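PDB 6P74: putative ATP-dependent endonuclease of the OLD family from Thermus scotoductus, which degrades linear and supercoiled double-stranded DNA as a metal-dependent 5'-3' exonuclease, nicks circular DNA, and has DNA-stimulated ATPase activity. Local coordinates for residues Leu2-Val7 / Thr73-Pro78; Ala40-Leu45 / Ala133-Leu138; Lys190-Thr195 / Ile217-Ala222; Ser154-Leu159 / Val257-Ala262; Glu366-Lys371 / Lys420-Pro425. All coordinates share one frame; numbering follows the deposited sequence.

Interaction 1 of 5, residues Leu2-Val7 / Thr73-Pro78; sequences LKRLQV and TVHFDP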
# COMPACT_ATOMS: atom_id res chain seq x y z
N LEU A 2 -20.32 14.13 -1.82
CA LEU A 2 -19.69 14.19 -0.51
C LEU A 2 -19.54 15.65 -0.08
O LEU A 2 -19.29 16.53 -0.90
CB LEU A 2 -18.34 13.47 -0.53
CG LEU A 2 -18.51 12.08 -1.16
CD1 LEU A 2 -17.21 11.31 -1.18
CD2 LEU A 2 -19.61 11.26 -0.47
N LYS A 3 -19.75 15.89 1.21
CA LYS A 3 -19.79 17.23 1.76
C LYS A 3 -18.71 17.49 2.79
O LYS A 3 -18.35 18.65 3.02
CB LYS A 3 -21.16 17.50 2.41
CG LYS A 3 -22.25 17.87 1.42
CD LYS A 3 -21.92 19.22 0.77
CE LYS A 3 -23.09 19.73 -0.04
NZ LYS A 3 -22.82 21.11 -0.52
N ARG A 4 -18.18 16.46 3.43
CA ARG A 4 -17.31 16.70 4.56
C ARG A 4 -16.67 15.36 4.88
O ARG A 4 -17.28 14.31 4.63
CB ARG A 4 -18.10 17.33 5.71
CG ARG A 4 -17.36 17.47 7.00
CD ARG A 4 -18.25 18.16 8.00
NE ARG A 4 -17.66 18.22 9.34
CZ ARG A 4 -18.35 18.43 10.46
NH1 ARG A 4 -19.67 18.60 10.41
NH2 ARG A 4 -17.73 18.46 11.63
N LEU A 5 -15.45 15.41 5.40
CA LEU A 5 -14.71 14.23 5.81
C LEU A 5 -14.11 14.51 7.17
O LEU A 5 -13.49 15.57 7.37
CB LEU A 5 -13.60 13.84 4.82
CG LEU A 5 -12.62 12.78 5.32
CD1 LEU A 5 -13.28 11.42 5.32
CD2 LEU A 5 -11.40 12.76 4.45
N GLN A 6 -14.27 13.58 8.11
CA GLN A 6 -13.60 13.66 9.41
C GLN A 6 -12.79 12.40 9.61
O GLN A 6 -13.29 11.29 9.38
CB GLN A 6 -14.58 13.86 10.55
CG GLN A 6 -15.23 15.22 10.55
CD GLN A 6 -16.53 15.26 11.34
OE1 GLN A 6 -17.50 14.57 11.02
NE2 GLN A 6 -16.54 16.07 12.39
N VAL A 7 -11.53 12.56 10.02
CA VAL A 7 -10.65 11.42 10.23
C VAL A 7 -9.95 11.60 11.57
O VAL A 7 -9.39 12.66 11.84
CB VAL A 7 -9.63 11.27 9.09
CG1 VAL A 7 -8.79 10.04 9.30
CG2 VAL A 7 -10.35 11.20 7.76
N THR A 73 -15.53 9.63 9.27
CA THR A 73 -16.91 10.05 9.06
C THR A 73 -17.03 10.76 7.72
O THR A 73 -16.33 11.75 7.48
CB THR A 73 -17.38 10.97 10.20
OG1 THR A 73 -17.22 10.31 11.46
CG2 THR A 73 -18.84 11.35 10.02
N VAL A 74 -17.90 10.28 6.84
CA VAL A 74 -18.15 10.92 5.55
C VAL A 74 -19.58 11.44 5.53
O VAL A 74 -20.52 10.68 5.74
CB VAL A 74 -17.90 9.98 4.38
CG1 VAL A 74 -17.91 10.76 3.09
CG2 VAL A 74 -16.58 9.27 4.55
N HIS A 75 -19.73 12.74 5.27
CA HIS A 75 -21.03 13.38 5.17
C HIS A 75 -21.40 13.61 3.71
O HIS A 75 -20.54 13.86 2.86
CB HIS A 75 -21.05 14.73 5.88
CG HIS A 75 -20.63 14.67 7.32
ND1 HIS A 75 -21.49 14.96 8.36
CD2 HIS A 75 -19.43 14.38 7.89
CE1 HIS A 75 -20.85 14.85 9.50
NE2 HIS A 75 -19.60 14.50 9.25
N PHE A 76 -22.70 13.52 3.41
CA PHE A 76 -23.13 13.69 2.04
C PHE A 76 -24.50 14.33 1.98
O PHE A 76 -25.18 14.51 2.99
CB PHE A 76 -23.12 12.35 1.31
CG PHE A 76 -23.93 11.30 2.00
CD1 PHE A 76 -25.31 11.31 1.92
CD2 PHE A 76 -23.31 10.30 2.73
CE1 PHE A 76 -26.05 10.35 2.56
CE2 PHE A 76 -24.04 9.34 3.36
CZ PHE A 76 -25.42 9.36 3.27
N ASP A 77 -24.90 14.68 0.76
CA ASP A 77 -26.11 15.42 0.47
C ASP A 77 -26.49 15.11 -0.96
O ASP A 77 -25.61 15.10 -1.83
CB ASP A 77 -25.90 16.92 0.64
CG ASP A 77 -27.17 17.70 0.41
OD1 ASP A 77 -28.11 17.51 1.20
OD2 ASP A 77 -27.22 18.48 -0.56
N PRO A 78 -27.77 14.84 -1.26
CA PRO A 78 -28.91 14.85 -0.33
C PRO A 78 -28.95 13.65 0.60
O PRO A 78 -28.25 12.67 0.35
CB PRO A 78 -30.10 14.81 -1.27
CG PRO A 78 -29.60 13.98 -2.42
CD PRO A 78 -28.17 14.41 -2.61
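R4 and H75 lie side by side and point the same way, with the guanidinium and imidazole planes only 8° apart. The R4 chain is extended, with CG anti to the backbone N (chi1 172°). Its CD sits over one face of the ring, 4.1 Å from the ring centroid of H75, in a CH-pi contact. R4 NH2 makes a salt bridge with D17 OD2 on strand 13-19. At the ring edge, H75 NE2 donates to Q6 OE1 at 2.7 Å. The oxygen lies near the ring plane, but the donor stands 38° out of the Q6 amide plane. T73 runs alongside Q6, its CG2 3.6 Å from Q6 OE1.

Strands 2-7 and 73-76 are antiparallel neighbours in the antiparallel sheet of the ATPase domain. A classic beta bulge interrupts them: K3 and R4 both face H75. K3 N donates to H75 O, and H75 N donates to R4 O. Q6 and T73 form a hydrogen-bonded pair.

L2, L5, V74 and F76 occupy the other face. L2 CD2 meets V74 CG1 at 4.0 Å, and L5 CD1 meets V74 CG2 at 4.0 Å. Helix 34-45 covers this side through I37, I41 and L45.

Interaction 2 of 5, residues Ala40-Leu45 / Ala133-Leu138; sequences AIDLVL and ARVLFL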
# COMPACT_ATOMS: atom_id res chain seq x y z
N ALA A 40 -8.84 7.22 3.06
CA ALA A 40 -9.88 7.17 4.08
C ALA A 40 -11.27 7.21 3.46
O ALA A 40 -12.17 6.48 3.90
CB ALA A 40 -9.70 8.33 5.07
N ILE A 41 -11.47 8.06 2.45
CA ILE A 41 -12.76 8.08 1.76
C ILE A 41 -13.02 6.72 1.13
O ILE A 41 -14.13 6.17 1.24
CB ILE A 41 -12.80 9.21 0.71
CG1 ILE A 41 -12.75 10.58 1.39
CG2 ILE A 41 -14.04 9.07 -0.18
CD1 ILE A 41 -12.37 11.76 0.44
N ASP A 42 -12.00 6.14 0.49
CA ASP A 42 -12.20 4.88 -0.20
C ASP A 42 -12.54 3.73 0.75
O ASP A 42 -13.23 2.79 0.35
CB ASP A 42 -10.96 4.52 -1.00
CG ASP A 42 -11.21 3.40 -1.96
OD1 ASP A 42 -12.03 3.62 -2.88
OD2 ASP A 42 -10.62 2.31 -1.80
N LEU A 43 -12.03 3.77 1.98
CA LEU A 43 -12.34 2.75 2.98
C LEU A 43 -13.83 2.68 3.24
O LEU A 43 -14.40 1.59 3.37
CB LEU A 43 -11.62 3.06 4.29
CG LEU A 43 -10.32 2.32 4.53
CD1 LEU A 43 -9.72 2.72 5.87
CD2 LEU A 43 -10.66 0.87 4.50
N VAL A 44 -14.47 3.84 3.34
CA VAL A 44 -15.89 3.90 3.67
C VAL A 44 -16.76 3.67 2.44
O VAL A 44 -17.80 3.01 2.52
CB VAL A 44 -16.20 5.24 4.34
CG1 VAL A 44 -17.64 5.27 4.85
CG2 VAL A 44 -15.21 5.49 5.45
N LEU A 45 -16.34 4.20 1.29
CA LEU A 45 -17.21 4.31 0.12
C LEU A 45 -16.66 3.65 -1.13
O LEU A 45 -17.29 3.78 -2.19
CB LEU A 45 -17.51 5.79 -0.17
CG LEU A 45 -18.23 6.51 0.97
CD1 LEU A 45 -18.37 7.98 0.63
CD2 LEU A 45 -19.60 5.85 1.27
N ALA A 133 -23.78 6.20 -1.87
CA ALA A 133 -22.70 7.18 -1.84
C ALA A 133 -21.37 6.64 -2.34
O ALA A 133 -20.34 7.29 -2.13
CB ALA A 133 -22.54 7.72 -0.41
N ARG A 134 -21.36 5.48 -3.00
CA ARG A 134 -20.10 4.89 -3.42
C ARG A 134 -19.37 5.75 -4.45
O ARG A 134 -19.98 6.41 -5.29
CB ARG A 134 -20.32 3.49 -3.99
CG ARG A 134 -20.10 2.41 -2.96
CD ARG A 134 -20.58 1.07 -3.46
NE ARG A 134 -19.66 0.50 -4.44
CZ ARG A 134 -19.91 -0.59 -5.16
NH1 ARG A 134 -21.07 -1.24 -5.02
NH2 ARG A 134 -19.01 -1.04 -6.02
N VAL A 135 -18.05 5.70 -4.38
CA VAL A 135 -17.20 6.56 -5.20
C VAL A 135 -16.41 5.68 -6.15
O VAL A 135 -16.03 4.55 -5.81
CB VAL A 135 -16.24 7.40 -4.34
CG1 VAL A 135 -17.02 8.23 -3.36
CG2 VAL A 135 -15.27 6.48 -3.61
N LEU A 136 -16.17 6.20 -7.34
CA LEU A 136 -15.16 5.62 -8.22
C LEU A 136 -13.79 6.08 -7.75
O LEU A 136 -13.55 7.28 -7.57
CB LEU A 136 -15.40 6.05 -9.66
CG LEU A 136 -16.33 5.15 -10.46
CD1 LEU A 136 -16.48 5.67 -11.87
CD2 LEU A 136 -15.78 3.72 -10.47
N PHE A 137 -12.89 5.13 -7.52
CA PHE A 137 -11.53 5.45 -7.11
C PHE A 137 -10.57 5.18 -8.26
O PHE A 137 -10.27 4.02 -8.57
CB PHE A 137 -11.13 4.67 -5.86
CG PHE A 137 -10.00 5.31 -5.11
CD1 PHE A 137 -8.70 5.25 -5.61
CD2 PHE A 137 -10.23 6.01 -3.95
CE1 PHE A 137 -7.66 5.85 -4.94
CE2 PHE A 137 -9.18 6.61 -3.27
CZ PHE A 137 -7.88 6.52 -3.78
N LEU A 138 -10.07 6.23 -8.89
CA LEU A 138 -9.03 6.10 -9.91
C LEU A 138 -7.67 6.32 -9.25
O LEU A 138 -7.17 7.45 -9.17
CB LEU A 138 -9.25 7.09 -11.04
CG LEU A 138 -9.95 6.56 -12.27
CD1 LEU A 138 -11.27 5.95 -11.86
CD2 LEU A 138 -10.14 7.69 -13.26
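L45 closes helix 34-45 against the start of segment 133-138, and its side chain rests on A133. Its CB lies 4.0 Å from V135 CG1 and also faces A133 O. CG is anti to the carbonyl carbon (chi1 -61°) and lies 3.8 Å from A133 O. Both methyls lie against the same oxygen, L45 CD1 nearest to A133 O at 3.5 Å. L45 CD2 also packs on A133 CB at 3.9 Å. A133 O is thus bordered by every side-chain carbon of L45.

The backbone of L45 is engaged as well. V135 N donates to L45 O at 3.0 Å, with an N-H...O angle of 163°. R134 adds a CA-H...O contact to the same oxygen, and R134 CG also comes close to it.

This helix begins at K34 and T35, which probably bind ATP together with the preceding loop, as in other P-loop ATPases. Strand 135-138 is an outermost strand of the mixed sheet within this chain. It pairs in parallel with strand 272-276, so the contact packs the P-loop helix against that margin of the sheet.

One helical turn before L45, I41 CG2 makes a looser contact with V135 CG1. D42 has CG anti to its backbone N and crosses F137 obliquely. Its carboxylate plane is turned 62° from the ring. D42 OD1 reaches F137 CD2 at 3.2 Å, and D42 CB lies near both CD2 and CE2 of that ring. On the sheet side, I274 touches I41, V135 and F137.

Interaction 3 of 5, residues Lys190-Thr195 / Ile217-Ala222; sequences KQIEKT and IGFGFA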
# COMPACT_ATOMS: atom_id res chain seq x y z
N LYS A 190 -8.27 -28.87 -21.43
CA LYS A 190 -9.38 -29.42 -20.65
C LYS A 190 -8.88 -30.20 -19.44
O LYS A 190 -9.50 -30.15 -18.38
CB LYS A 190 -10.27 -30.28 -21.55
CG LYS A 190 -10.95 -29.45 -22.64
CD LYS A 190 -11.47 -30.31 -23.79
CE LYS A 190 -12.92 -30.72 -23.59
NZ LYS A 190 -13.42 -31.48 -24.77
N GLN A 191 -7.75 -30.92 -19.58
CA GLN A 191 -7.18 -31.62 -18.42
C GLN A 191 -6.61 -30.65 -17.40
O GLN A 191 -6.71 -30.89 -16.19
CB GLN A 191 -6.12 -32.63 -18.86
CG GLN A 191 -6.69 -33.97 -19.34
CD GLN A 191 -5.62 -34.95 -19.80
OE1 GLN A 191 -4.60 -35.11 -19.14
NE2 GLN A 191 -5.87 -35.61 -20.93
N ILE A 192 -6.02 -29.53 -17.85
CA ILE A 192 -5.58 -28.51 -16.91
C ILE A 192 -6.77 -27.90 -16.20
O ILE A 192 -6.75 -27.69 -14.98
CB ILE A 192 -4.74 -27.45 -17.63
CG1 ILE A 192 -3.48 -28.09 -18.19
CG2 ILE A 192 -4.43 -26.30 -16.68
CD1 ILE A 192 -2.59 -27.12 -18.92
N GLU A 193 -7.83 -27.61 -16.94
CA GLU A 193 -9.03 -27.02 -16.35
C GLU A 193 -9.69 -27.98 -15.36
O GLU A 193 -10.14 -27.56 -14.29
CB GLU A 193 -9.98 -26.62 -17.48
CG GLU A 193 -11.35 -26.06 -17.10
CD GLU A 193 -12.22 -25.80 -18.33
OE1 GLU A 193 -12.24 -24.65 -18.83
OE2 GLU A 193 -12.88 -26.75 -18.82
N LYS A 194 -9.74 -29.28 -15.69
CA LYS A 194 -10.33 -30.25 -14.78
C LYS A 194 -9.50 -30.41 -13.51
O LYS A 194 -10.05 -30.55 -12.42
CB LYS A 194 -10.51 -31.59 -15.51
CG LYS A 194 -11.05 -32.76 -14.66
CD LYS A 194 -11.18 -34.03 -15.55
CE LYS A 194 -11.76 -35.24 -14.81
NZ LYS A 194 -11.83 -36.49 -15.65
N THR A 195 -8.18 -30.37 -13.63
CA THR A 195 -7.35 -30.43 -12.44
C THR A 195 -7.64 -29.24 -11.53
O THR A 195 -7.88 -29.42 -10.33
CB THR A 195 -5.88 -30.48 -12.83
OG1 THR A 195 -5.61 -31.75 -13.43
CG2 THR A 195 -4.97 -30.26 -11.58
N ILE A 217 -16.58 -24.04 -12.65
CA ILE A 217 -15.28 -23.40 -12.64
C ILE A 217 -14.58 -23.81 -13.93
O ILE A 217 -14.47 -25.01 -14.22
CB ILE A 217 -14.43 -23.79 -11.42
CG1 ILE A 217 -15.16 -23.45 -10.11
CG2 ILE A 217 -13.09 -23.12 -11.46
CD1 ILE A 217 -14.43 -23.88 -8.85
N GLY A 218 -14.14 -22.83 -14.71
CA GLY A 218 -13.50 -23.12 -15.97
C GLY A 218 -12.80 -21.90 -16.51
O GLY A 218 -12.81 -20.82 -15.91
N PHE A 219 -12.17 -22.09 -17.67
CA PHE A 219 -11.52 -21.02 -18.40
C PHE A 219 -12.53 -20.20 -19.21
O PHE A 219 -13.66 -20.63 -19.47
CB PHE A 219 -10.47 -21.60 -19.35
CG PHE A 219 -9.22 -22.10 -18.66
CD1 PHE A 219 -8.53 -21.30 -17.76
CD2 PHE A 219 -8.71 -23.37 -18.95
CE1 PHE A 219 -7.36 -21.77 -17.14
CE2 PHE A 219 -7.55 -23.83 -18.34
CZ PHE A 219 -6.87 -23.03 -17.45
N GLY A 220 -12.11 -19.01 -19.61
CA GLY A 220 -12.92 -18.14 -20.44
C GLY A 220 -12.40 -16.72 -20.35
O GLY A 220 -11.48 -16.41 -19.59
N PHE A 221 -13.02 -15.84 -21.16
CA PHE A 221 -12.71 -14.41 -21.05
C PHE A 221 -13.95 -13.54 -20.96
O PHE A 221 -13.87 -12.34 -21.23
CB PHE A 221 -11.82 -13.92 -22.19
CG PHE A 221 -11.91 -14.72 -23.41
CD1 PHE A 221 -13.00 -14.59 -24.26
CD2 PHE A 221 -10.90 -15.61 -23.74
CE1 PHE A 221 -13.08 -15.35 -25.41
CE2 PHE A 221 -10.98 -16.38 -24.88
CZ PHE A 221 -12.07 -16.25 -25.72
N ALA A 222 -15.09 -14.10 -20.57
CA ALA A 222 -16.24 -13.24 -20.33
C ALA A 222 -17.35 -14.06 -19.70
O ALA A 222 -17.41 -15.27 -19.88
CB ALA A 222 -16.71 -12.56 -21.63
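Helix 190-195 and the weakly bonded strand 217-220 run at 140° to each other, and their axes approach to 8.2 Å. E193 reaches across to the strand. Its CG is anti to the backbone N, and the chain is extended beyond it. F219 N donates to E193 OE1 at 2.8 Å, in a nearly straight bond with an N-H...O angle of 176°. The oxygen is met on its anti side, with the donor 26° out of the carboxylate plane.

G218 lies beside this bond, its CA 3.5 Å from E193 OE1. The aliphatic part of E193 packs on the F219 ring, with E193 CB 3.8 Å from both CD2 and CE2 of F219. I192 approaches the same ring at its edge, with CG2 4.2 Å from F219 CZ. V189 and I196 of the same helix also touch F219.

This contact belongs to the dimerization domain. I217 to G220 form an antiparallel ladder with a strand of the second subunit, so the sheet continues across the interface. I192 packs on L159 of that subunit, and F219 on its L233.

A single carboxylate oxygen accepts the F219 amide proton, while carbon atoms of I192 and E193 border the ring. The bond probably concentrates negative charge on OE1. It also ties the helix directly to the backbone of a strand that takes part in dimer pairing.

Interaction 4 of 5, residues Ser154-Leu159 / Val257-Ala262; sequences SILGRL and VGIFEA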
# COMPACT_ATOMS: atom_id res chain seq x y z
N SER A 154 -14.28 -0.44 -12.66
CA SER A 154 -15.64 0.05 -12.48
C SER A 154 -15.86 1.37 -13.21
O SER A 154 -17.02 1.77 -13.41
CB SER A 154 -15.94 0.20 -10.99
OG SER A 154 -14.84 0.77 -10.30
N ILE A 155 -14.78 2.04 -13.63
CA ILE A 155 -14.90 3.29 -14.39
C ILE A 155 -15.48 3.02 -15.78
O ILE A 155 -16.45 3.67 -16.20
CB ILE A 155 -13.54 3.99 -14.47
CG1 ILE A 155 -13.61 5.18 -15.42
CG2 ILE A 155 -12.45 3.01 -14.89
CD1 ILE A 155 -14.66 6.19 -15.04
N LEU A 156 -14.89 2.09 -16.52
CA LEU A 156 -15.45 1.72 -17.81
C LEU A 156 -16.82 1.08 -17.64
O LEU A 156 -17.74 1.34 -18.41
CB LEU A 156 -14.49 0.78 -18.54
CG LEU A 156 -14.82 0.48 -19.99
CD1 LEU A 156 -14.91 1.77 -20.83
CD2 LEU A 156 -13.74 -0.44 -20.52
N GLY A 157 -16.96 0.24 -16.60
CA GLY A 157 -18.26 -0.36 -16.32
C GLY A 157 -19.37 0.67 -16.18
O GLY A 157 -20.48 0.47 -16.69
N ARG A 158 -19.09 1.78 -15.49
CA ARG A 158 -20.13 2.79 -15.37
C ARG A 158 -20.42 3.43 -16.73
O ARG A 158 -21.57 3.79 -17.01
CB ARG A 158 -19.74 3.83 -14.32
CG ARG A 158 -20.66 5.03 -14.20
CD ARG A 158 -22.10 4.64 -13.89
NE ARG A 158 -23.03 5.77 -13.99
CZ ARG A 158 -23.59 6.21 -15.12
NH1 ARG A 158 -23.32 5.62 -16.29
NH2 ARG A 158 -24.42 7.25 -15.10
N LEU A 159 -19.41 3.52 -17.60
CA LEU A 159 -19.63 4.08 -18.93
C LEU A 159 -20.58 3.22 -19.75
O LEU A 159 -21.47 3.74 -20.45
CB LEU A 159 -18.30 4.26 -19.67
CG LEU A 159 -18.36 4.89 -21.07
CD1 LEU A 159 -18.88 6.32 -21.03
CD2 LEU A 159 -16.99 4.84 -21.75
N VAL A 257 -8.52 9.83 -20.21
CA VAL A 257 -9.09 11.11 -20.63
C VAL A 257 -10.21 10.86 -21.63
O VAL A 257 -11.29 11.46 -21.55
CB VAL A 257 -8.01 12.04 -21.20
CG1 VAL A 257 -8.61 13.38 -21.64
CG2 VAL A 257 -6.89 12.27 -20.17
N GLY A 258 -9.98 9.93 -22.57
CA GLY A 258 -11.02 9.62 -23.54
C GLY A 258 -12.28 9.07 -22.89
O GLY A 258 -13.39 9.37 -23.34
N ILE A 259 -12.12 8.27 -21.83
CA ILE A 259 -13.30 7.76 -21.14
C ILE A 259 -14.09 8.91 -20.54
O ILE A 259 -15.32 8.98 -20.67
CB ILE A 259 -12.91 6.71 -20.07
CG1 ILE A 259 -12.54 5.38 -20.72
CG2 ILE A 259 -14.08 6.46 -19.11
CD1 ILE A 259 -11.62 4.57 -19.86
N PHE A 260 -13.40 9.85 -19.89
CA PHE A 260 -14.11 10.98 -19.30
C PHE A 260 -14.74 11.87 -20.35
O PHE A 260 -15.80 12.46 -20.10
CB PHE A 260 -13.16 11.77 -18.41
CG PHE A 260 -13.06 11.22 -17.03
CD1 PHE A 260 -13.94 11.64 -16.04
CD2 PHE A 260 -12.09 10.29 -16.71
CE1 PHE A 260 -13.85 11.14 -14.75
CE2 PHE A 260 -12.00 9.78 -15.43
CZ PHE A 260 -12.88 10.21 -14.45
N GLU A 261 -14.11 11.99 -21.51
CA GLU A 261 -14.74 12.73 -22.60
C GLU A 261 -15.99 12.03 -23.10
O GLU A 261 -16.95 12.69 -23.49
CB GLU A 261 -13.72 12.95 -23.72
CG GLU A 261 -14.27 13.57 -25.01
CD GLU A 261 -14.86 14.97 -24.85
OE1 GLU A 261 -14.60 15.61 -23.81
OE2 GLU A 261 -15.60 15.43 -25.76
N ALA A 262 -16.02 10.69 -23.08
CA ALA A 262 -17.26 10.01 -23.46
C ALA A 262 -18.36 10.27 -22.42
O ALA A 262 -19.51 10.52 -22.78
CB ALA A 262 -17.02 8.52 -23.65
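Helix 154-166 opens the dimerization domain and packs here on helix 246-266 of the ATPase domain. I259 is central to the contact, touching I155, L156 and L159. The short segments run at 27° to each other, and their axes are 10.5 Å apart. The contact between them is apolar.

I155 CG1 is anti to its backbone N (chi1 172°) and meets I259 CG2 at 3.9 Å. I155 CD1 lies slightly farther from the same methyl. It also reaches F260 CZ at 4.4 Å, approaching the ring obliquely. L156 CD1 comes to I259 CG1 at 4.3 Å.

One turn along, L159 has CG anti to its backbone N (chi1 -178°). Both L159 methyls touch A262 CB, CD1 at 3.9 Å. L159 CD2 also reaches I259 CG2 at 4.2 Å.

F263 continues the apolar surface next to I155 and L159. F260 makes an edge-to-face contact with F290 of helix 284-299. From the second subunit, F219 packs on L156 and I192 on L159. The arrangement is typical of a buried, near-parallel helix pair whose aliphatic side chains join a P-loop ATPase core to an inserted dimerization domain.

Interaction 5 of 5, residues Glu366-Lys371 / Lys420-Pro425; sequences EVLFAK and KALDIP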
# COMPACT_ATOMS: atom_id res chain seq x y z
N GLU A 366 1.93 27.84 -9.08
CA GLU A 366 3.10 27.36 -8.35
C GLU A 366 3.12 27.82 -6.90
O GLU A 366 3.72 27.16 -6.04
CB GLU A 366 4.37 27.87 -9.05
CG GLU A 366 4.57 27.35 -10.46
CD GLU A 366 4.90 25.88 -10.49
OE1 GLU A 366 5.24 25.31 -9.41
OE2 GLU A 366 4.83 25.28 -11.59
N VAL A 367 2.48 28.95 -6.60
CA VAL A 367 2.42 29.39 -5.21
C VAL A 367 1.91 28.28 -4.31
O VAL A 367 2.28 28.20 -3.14
CB VAL A 367 1.54 30.64 -5.07
CG1 VAL A 367 1.89 31.37 -3.82
CG2 VAL A 367 1.77 31.56 -6.22
N LEU A 368 1.05 27.41 -4.83
CA LEU A 368 0.43 26.39 -4.00
C LEU A 368 1.38 25.26 -3.66
O LEU A 368 1.07 24.46 -2.79
CB LEU A 368 -0.82 25.83 -4.68
CG LEU A 368 -1.84 26.88 -5.08
CD1 LEU A 368 -2.85 26.25 -6.04
CD2 LEU A 368 -2.53 27.45 -3.86
N PHE A 369 2.54 25.18 -4.32
CA PHE A 369 3.44 24.05 -4.11
C PHE A 369 4.73 24.44 -3.42
O PHE A 369 5.62 23.60 -3.28
CB PHE A 369 3.71 23.37 -5.45
CG PHE A 369 2.46 22.93 -6.12
CD1 PHE A 369 1.76 21.84 -5.63
CD2 PHE A 369 1.92 23.64 -7.16
CE1 PHE A 369 0.59 21.44 -6.21
CE2 PHE A 369 0.75 23.25 -7.74
CZ PHE A 369 0.08 22.16 -7.27
N ALA A 370 4.85 25.68 -2.97
CA ALA A 370 6.12 26.22 -2.51
C ALA A 370 6.15 26.28 -0.99
O ALA A 370 5.12 26.34 -0.32
CB ALA A 370 6.33 27.63 -3.09
N LYS A 371 7.37 26.27 -0.45
CA LYS A 371 7.54 26.54 0.97
C LYS A 371 7.23 28.00 1.30
O LYS A 371 6.68 28.29 2.37
CB LYS A 371 8.96 26.18 1.42
CG LYS A 371 9.23 24.69 1.41
CD LYS A 371 10.66 24.38 1.86
CE LYS A 371 10.94 22.87 1.94
NZ LYS A 371 12.37 22.61 2.32
N LYS A 420 -2.89 33.82 2.44
CA LYS A 420 -3.34 34.01 3.80
C LYS A 420 -4.30 32.89 4.21
O LYS A 420 -4.12 32.25 5.25
CB LYS A 420 -3.98 35.39 3.96
CG LYS A 420 -3.19 36.28 4.93
CD LYS A 420 -3.79 37.66 5.13
CE LYS A 420 -5.32 37.68 5.05
NZ LYS A 420 -5.88 39.07 5.15
N ALA A 421 -5.31 32.61 3.37
CA ALA A 421 -6.27 31.56 3.71
C ALA A 421 -5.62 30.17 3.77
O ALA A 421 -6.13 29.27 4.45
CB ALA A 421 -7.42 31.54 2.69
N LEU A 422 -4.50 29.97 3.10
CA LEU A 422 -3.89 28.65 3.05
C LEU A 422 -2.70 28.51 3.97
O LEU A 422 -2.10 27.43 4.02
CB LEU A 422 -3.46 28.28 1.62
CG LEU A 422 -4.63 28.03 0.67
CD1 LEU A 422 -4.16 27.48 -0.70
CD2 LEU A 422 -5.68 27.13 1.30
N ASP A 423 -2.31 29.58 4.67
CA ASP A 423 -1.12 29.59 5.52
C ASP A 423 0.16 29.30 4.73
O ASP A 423 1.07 28.62 5.21
CB ASP A 423 -1.28 28.63 6.69
CG ASP A 423 -2.10 29.23 7.81
OD1 ASP A 423 -1.62 30.22 8.40
OD2 ASP A 423 -3.23 28.73 8.06
N ILE A 424 0.27 29.86 3.54
CA ILE A 424 1.53 29.86 2.80
C ILE A 424 2.29 31.13 3.19
O ILE A 424 1.72 32.23 3.10
CB ILE A 424 1.29 29.81 1.28
CG1 ILE A 424 0.40 28.62 0.94
CG2 ILE A 424 2.59 29.72 0.54
CD1 ILE A 424 -0.39 28.80 -0.34
N PRO A 425 3.52 31.03 3.68
CA PRO A 425 4.29 32.24 3.98
C PRO A 425 4.63 32.97 2.69
O PRO A 425 4.88 32.34 1.66
CB PRO A 425 5.56 31.71 4.66
CG PRO A 425 5.25 30.31 5.02
CD PRO A 425 4.28 29.81 4.00
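L368 and L422 both carry CG anti to the carbonyl carbon, with chi1 of -55° and -70°. Their branches meet where L368 CD2 comes 3.6 Å from L422 CD1. I424 CD1 lies 4.3 Å from L368 CD2 and 3.9 Å from V367 O. I424 CG2 also faces V367 O and, farther off, A370 O.

At the other end of the contact, K371 O comes 3.3 Å from P425 CD and also faces P425 CG. These are contacts of a carbonyl oxygen with ring carbons. No hydrogen bond joins the two segments.

Helix 409-422 ends in a Schellman motif. D423 has positive phi, and the turn leads the chain into I424 and P425. Segment 366-371 passes from a short 3-10 turn toward strand 372-376.

The contact spans the change from the ATPase domain to the Toprim domain. L323 of strand 323-328 in the ATPase sheet touches L368 and L422, and L325 touches L422 and I424. I415 and C419 of helix 409-422 border V367. The carbonyl of P425 accepts a backbone hydrogen bond from A373, just before strand 426-431 runs parallel to strand 372-376 in the Toprim sheet.

Overall arrangement
Interactions 1 and 2 share the surroundings of helix 34-45: L45 touches L2 and V74, and L2 also packs on V135. Strand 135-138 then joins interaction 2 to interaction 4, where L136 and L138 meet I155 and F260. Interaction 4 is buried and apolar. Interaction 3 is also buried, but relies on a carboxylate-to-backbone bond; both touch the second subunit. Interaction 3 is the most distant from the chain centre, about 44 Å away by centres. Interactions 1, 2 and 5 are partly buried. Interaction 1 has the most cross-segment hydrogen bonds, as expected of paired strands, whereas interactions 4 and 5 have none; interaction 5 lies at the Toprim boundary.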